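Local structure of chromosome partition protein Smc (Pyrococcus yayanosii, 5XEI) at residues K361-A373 with L391-L404. The protein probably acts in chromosome condensation and partitioning as a homodimeric ATPase, with a nucleotide-binding head domain joined to coiled-coil arms. Sequence-based numbering, arbitrary orientation.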
loop_
_atom_site.group_PDB
_atom_site.type_symbol
_atom_site.label_atom_id
_atom_site.label_comp_id
_atom_site.label_asym_id
_atom_site.label_seq_id
_atom_site.Cartn_x
_atom_site.Cartn_y
_atom_site.Cartn_z
ATOM N N LYS A 361 -3.834 -7.884 11.448
ATOM C CA LYS A 361 -3.373 -6.560 11.858
ATOM C C LYS A 361 -3.960 -6.155 13.203
ATOM O O LYS A 361 -3.233 -5.781 14.132
ATOM C CB LYS A 361 -3.757 -5.551 10.777
ATOM C CG LYS A 361 -3.509 -4.094 11.084
ATOM C CD LYS A 361 -4.176 -3.230 10.005
ATOM C CE LYS A 361 -3.803 -1.747 10.108
ATOM N NZ LYS A 361 -4.461 -0.907 9.055
ATOM N N LYS A 362 -5.278 -6.242 13.333
ATOM C CA LYS A 362 -5.908 -5.823 14.571
ATOM C C LYS A 362 -5.409 -6.661 15.747
ATOM O O LYS A 362 -5.015 -6.111 16.780
ATOM C CB LYS A 362 -7.419 -5.894 14.427
ATOM C CG LYS A 362 -8.101 -5.755 15.737
ATOM C CD LYS A 362 -9.491 -6.327 15.677
ATOM C CE LYS A 362 -10.516 -5.247 15.459
ATOM N NZ LYS A 362 -11.507 -5.230 16.586
ATOM N N ASN A 363 -5.370 -7.991 15.597
ATOM C CA ASN A 363 -4.834 -8.849 16.662
ATOM C C ASN A 363 -3.459 -8.389 17.139
ATOM O O ASN A 363 -3.195 -8.322 18.346
ATOM C CB ASN A 363 -4.732 -10.301 16.200
ATOM C CG ASN A 363 -6.076 -10.932 15.952
ATOM O OD1 ASN A 363 -7.106 -10.391 16.334
ATOM N ND2 ASN A 363 -6.077 -12.072 15.288
ATOM N N VAL A 364 -2.547 -8.123 16.206
ATOM C CA VAL A 364 -1.224 -7.678 16.614
ATOM C C VAL A 364 -1.341 -6.374 17.371
ATOM O O VAL A 364 -0.637 -6.142 18.360
ATOM C CB VAL A 364 -0.289 -7.540 15.400
ATOM C CG1 VAL A 364 1.127 -7.275 15.861
ATOM C CG2 VAL A 364 -0.328 -8.787 14.553
ATOM N N PHE A 365 -2.240 -5.501 16.926
ATOM C CA PHE A 365 -2.393 -4.227 17.606
ATOM C C PHE A 365 -2.851 -4.440 19.039
ATOM O O PHE A 365 -2.245 -3.917 19.984
ATOM C CB PHE A 365 -3.373 -3.336 16.855
ATOM C CG PHE A 365 -3.630 -2.039 17.536
ATOM C CD1 PHE A 365 -2.727 -0.987 17.424
ATOM C CD2 PHE A 365 -4.761 -1.861 18.313
ATOM C CE1 PHE A 365 -2.965 0.222 18.060
ATOM C CE2 PHE A 365 -5.005 -0.642 18.947
ATOM C CZ PHE A 365 -4.116 0.389 18.811
ATOM N N MET A 366 -3.909 -5.234 19.218
ATOM C CA MET A 366 -4.468 -5.427 20.549
ATOM C C MET A 366 -3.488 -6.148 21.458
ATOM O O MET A 366 -3.351 -5.790 22.632
ATOM C CB MET A 366 -5.778 -6.199 20.464
ATOM C CG MET A 366 -6.813 -5.544 19.594
ATOM S SD MET A 366 -7.378 -3.992 20.309
ATOM C CE MET A 366 -7.862 -4.566 21.929
ATOM N N ARG A 367 -2.814 -7.179 20.943
ATOM C CA ARG A 367 -1.801 -7.871 21.729
ATOM C C ARG A 367 -0.759 -6.893 22.221
ATOM O O ARG A 367 -0.335 -6.944 23.379
ATOM C CB ARG A 367 -1.131 -8.962 20.904
ATOM C CG ARG A 367 -0.166 -9.811 21.715
ATOM C CD ARG A 367 1.295 -9.403 21.573
ATOM N NE ARG A 367 2.073 -10.021 22.637
ATOM C CZ ARG A 367 3.289 -10.549 22.504
ATOM N NH1 ARG A 367 3.901 -10.549 21.339
ATOM N NH2 ARG A 367 3.892 -11.110 23.549
ATOM N N THR A 368 -0.314 -6.004 21.337
ATOM C CA THR A 368 0.605 -4.960 21.759
ATOM C C THR A 368 -0.082 -4.025 22.731
ATOM O O THR A 368 0.445 -3.738 23.811
ATOM C CB THR A 368 1.114 -4.184 20.549
ATOM O OG1 THR A 368 1.690 -5.092 19.599
ATOM C CG2 THR A 368 2.155 -3.160 20.976
ATOM N N LEU A 369 -1.286 -3.570 22.375
ATOM C CA LEU A 369 -1.965 -2.574 23.188
ATOM C C LEU A 369 -2.223 -3.086 24.596
ATOM O O LEU A 369 -2.141 -2.326 25.565
ATOM C CB LEU A 369 -3.264 -2.176 22.502
ATOM C CG LEU A 369 -4.112 -1.030 23.044
ATOM C CD1 LEU A 369 -5.268 -1.555 23.823
ATOM C CD2 LEU A 369 -3.281 -0.071 23.895
ATOM N N GLU A 370 -2.501 -4.375 24.737
ATOM C CA GLU A 370 -2.798 -4.903 26.056
ATOM C C GLU A 370 -1.531 -5.152 26.858
ATOM O O GLU A 370 -1.505 -4.885 28.068
ATOM C CB GLU A 370 -3.645 -6.168 25.921
ATOM C CG GLU A 370 -5.118 -5.836 25.621
ATOM C CD GLU A 370 -5.825 -6.827 24.680
ATOM O OE1 GLU A 370 -6.684 -6.363 23.900
ATOM O OE2 GLU A 370 -5.555 -8.053 24.720
ATOM N N ALA A 371 -0.470 -5.643 26.212
ATOM C CA ALA A 371 0.801 -5.791 26.913
ATOM C C ALA A 371 1.224 -4.456 27.518
ATOM O O ALA A 371 1.516 -4.353 28.721
ATOM C CB ALA A 371 1.880 -6.321 25.961
ATOM N N ILE A 372 1.209 -3.405 26.703
ATOM C CA ILE A 372 1.668 -2.118 27.202
ATOM C C ILE A 372 0.778 -1.637 28.343
ATOM O O ILE A 372 1.258 -1.054 29.322
ATOM C CB ILE A 372 1.740 -1.112 26.042
ATOM C CG1 ILE A 372 2.834 -1.553 25.055
ATOM C CG2 ILE A 372 1.951 0.320 26.575
ATOM C CD1 ILE A 372 2.856 -0.760 23.760
ATOM N N ALA A 373 -0.520 -1.907 28.264
ATOM C CA ALA A 373 -1.405 -1.429 29.321
ATOM C C ALA A 373 -1.163 -2.174 30.630
ATOM O O ALA A 373 -1.233 -1.578 31.709
ATOM C CB ALA A 373 -2.859 -1.556 28.885
ATOM N N LEU A 391 -4.831 2.535 30.363
ATOM C CA LEU A 391 -4.973 2.908 28.963
ATOM C C LEU A 391 -6.362 2.530 28.465
ATOM O O LEU A 391 -6.880 1.465 28.791
ATOM C CB LEU A 391 -3.915 2.202 28.121
ATOM C CG LEU A 391 -2.526 2.822 28.117
ATOM C CD1 LEU A 391 -1.529 1.785 27.666
ATOM C CD2 LEU A 391 -2.509 4.025 27.184
ATOM N N ILE A 392 -6.977 3.399 27.673
ATOM C CA ILE A 392 -8.356 3.189 27.245
ATOM C C ILE A 392 -8.427 3.313 25.730
ATOM O O ILE A 392 -8.088 4.370 25.180
ATOM C CB ILE A 392 -9.301 4.205 27.893
ATOM C CG1 ILE A 392 -8.954 4.361 29.367
ATOM C CG2 ILE A 392 -10.735 3.799 27.679
ATOM C CD1 ILE A 392 -9.391 5.669 29.924
ATOM N N LEU A 393 -8.886 2.253 25.063
ATOM C CA LEU A 393 -9.182 2.324 23.637
ATOM C C LEU A 393 -10.530 2.991 23.420
ATOM O O LEU A 393 -11.513 2.656 24.087
ATOM C CB LEU A 393 -9.192 0.941 23.005
ATOM C CG LEU A 393 -8.033 0.637 22.061
ATOM C CD1 LEU A 393 -8.198 -0.747 21.498
ATOM C CD2 LEU A 393 -7.984 1.643 20.935
ATOM N N GLU A 394 -10.570 3.943 22.489
ATOM C CA GLU A 394 -11.816 4.645 22.210
ATOM C C GLU A 394 -12.751 3.792 21.365
ATOM O O GLU A 394 -13.940 3.673 21.672
ATOM C CB GLU A 394 -11.520 5.977 21.519
ATOM C CG GLU A 394 -10.749 6.941 22.421
ATOM C CD GLU A 394 -10.760 8.375 21.916
ATOM O OE1 GLU A 394 -10.974 8.582 20.689
ATOM O OE2 GLU A 394 -10.551 9.288 22.757
ATOM N N ASN A 395 -12.245 3.188 20.294
ATOM C CA ASN A 395 -13.084 2.374 19.422
ATOM C C ASN A 395 -12.615 0.933 19.525
ATOM O O ASN A 395 -11.749 0.492 18.752
ATOM C CB ASN A 395 -13.053 2.865 17.981
ATOM C CG ASN A 395 -14.196 2.299 17.164
ATOM O OD1 ASN A 395 -14.196 1.120 16.787
ATOM N ND2 ASN A 395 -15.201 3.128 16.919
ATOM N N PRO A 396 -13.173 0.160 20.454
ATOM C CA PRO A 396 -12.715 -1.226 20.629
ATOM C C PRO A 396 -12.913 -2.077 19.394
ATOM O O PRO A 396 -12.200 -3.074 19.222
ATOM C CB PRO A 396 -13.568 -1.732 21.796
ATOM C CG PRO A 396 -14.062 -0.471 22.485
ATOM C CD PRO A 396 -14.266 0.506 21.373
ATOM N N GLU A 397 -13.838 -1.707 18.512
ATOM C CA GLU A 397 -14.086 -2.550 17.356
ATOM C C GLU A 397 -13.200 -2.186 16.172
ATOM O O GLU A 397 -12.659 -3.069 15.501
ATOM C CB GLU A 397 -15.556 -2.470 16.960
ATOM C CG GLU A 397 -16.176 -3.837 16.850
ATOM C CD GLU A 397 -17.628 -3.774 16.453
ATOM O OE1 GLU A 397 -17.941 -3.198 15.386
ATOM O OE2 GLU A 397 -18.455 -4.314 17.210
ATOM N N ASP A 398 -13.057 -0.895 15.878
ATOM C CA ASP A 398 -12.148 -0.430 14.836
ATOM C C ASP A 398 -11.121 0.462 15.524
ATOM O O ASP A 398 -11.244 1.694 15.510
ATOM C CB ASP A 398 -12.889 0.285 13.708
ATOM C CG ASP A 398 -14.016 -0.567 13.107
ATOM O OD1 ASP A 398 -14.053 -0.699 11.862
ATOM O OD2 ASP A 398 -14.866 -1.092 13.871
ATOM N N PRO A 399 -10.088 -0.132 16.124
ATOM C CA PRO A 399 -9.156 0.684 16.901
ATOM C C PRO A 399 -8.483 1.734 16.062
ATOM O O PRO A 399 -8.146 2.798 16.583
ATOM C CB PRO A 399 -8.136 -0.336 17.430
ATOM C CG PRO A 399 -8.620 -1.682 16.984
ATOM C CD PRO A 399 -9.520 -1.452 15.826
ATOM N N PHE A 400 -8.295 1.478 14.771
ATOM C CA PHE A 400 -7.493 2.366 13.939
ATOM C C PHE A 400 -8.223 3.633 13.546
ATOM O O PHE A 400 -7.627 4.494 12.897
ATOM C CB PHE A 400 -7.031 1.641 12.684
ATOM C CG PHE A 400 -6.319 0.374 12.967
ATOM C CD1 PHE A 400 -5.016 0.397 13.427
ATOM C CD2 PHE A 400 -6.956 -0.840 12.787
ATOM C CE1 PHE A 400 -4.356 -0.768 13.687
ATOM C CE2 PHE A 400 -6.307 -2.020 13.050
ATOM C CZ PHE A 400 -5.001 -1.990 13.503
ATOM N N SER A 401 -9.492 3.769 13.906
ATOM C CA SER A 401 -10.198 5.021 13.701
ATOM C C SER A 401 -10.543 5.684 15.021
ATOM O O SER A 401 -11.268 6.681 15.042
ATOM C CB SER A 401 -11.449 4.793 12.848
ATOM O OG SER A 401 -12.226 3.733 13.362
ATOM N N GLY A 402 -10.022 5.166 16.127
ATOM C CA GLY A 402 -10.225 5.757 17.426
ATOM C C GLY A 402 -8.941 6.333 17.999
ATOM O O GLY A 402 -7.847 6.176 17.465
ATOM N N GLY A 403 -9.103 7.037 19.106
ATOM C CA GLY A 403 -7.988 7.516 19.864
ATOM C C GLY A 403 -7.624 6.550 20.967
ATOM O O GLY A 403 -8.045 5.387 20.988
ATOM N N LEU A 404 -6.859 7.057 21.918
ATOM C CA LEU A 404 -6.389 6.245 23.032
ATOM C C LEU A 404 -6.104 7.192 24.190
ATOM O O LEU A 404 -5.220 8.045 24.084
ATOM C CB LEU A 404 -5.150 5.458 22.628
ATOM C CG LEU A 404 -4.289 4.858 23.736
ATOM C CD1 LEU A 404 -4.947 3.598 24.276
ATOM C CD2 LEU A 404 -2.883 4.572 23.224
#
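Lys361 lies along one face of the Phe400 ring, with CE over it. CB starts the chain off the helix, and CG, anti to the backbone N (chi1 173°), comes 3.5 Å from Phe400 CZ. CD touches Phe400 CZ and CE2. CE makes a CH-pi contact, 3.8 Å from the ring centroid. NZ completes a cation-pi contact, almost on the ring normal, and also forms a salt bridge with Asp173. The extended chain thus gives the ammonium both an aromatic face and a carboxylate.

Lys362 turns to the loop instead. Its chain bends at chi3 and chi4, and CE lies 3.9 Å from Pro399 CD. NZ gives a hydrogen bond of 2.7 Å to Glu397 O, tilted 34° from the carbonyl plane, and a weak one to Pro396 O. Replacing Lys362 with alanine is likely to leave Glu397 O without this donor and the loop less firmly held to the helix.

Further along the helix the contact is apolar. Phe365 CE2 meets Pro399 CB at 3.5 Å, and its ring lies obliquely to Phe400, with planes at 54°. Leu393 CD1 sits at the edge of the Phe365 ring. The same methyl is 3.6 Å from Met366 SD and also touches Leu369 CD1. Leu369 CD2 reaches Leu404 CD1 on the second strand. Leu391 CD1 packs on Ala373 CB at 3.8 Å and on Ile372 CG2.

Helix 361-373 is part of the long helix 321-383, which runs from the coiled coil into the head. Strand 391-393 runs nearly antiparallel to segment 361-373. Helix 156-167 also packs on Phe365. The chemistry implies two kinds of hold: the lysines and Phe365 grip the 396-400 turn, while Leu369, Ile372 and Ala373 pack on leucines of the small three-stranded sheet.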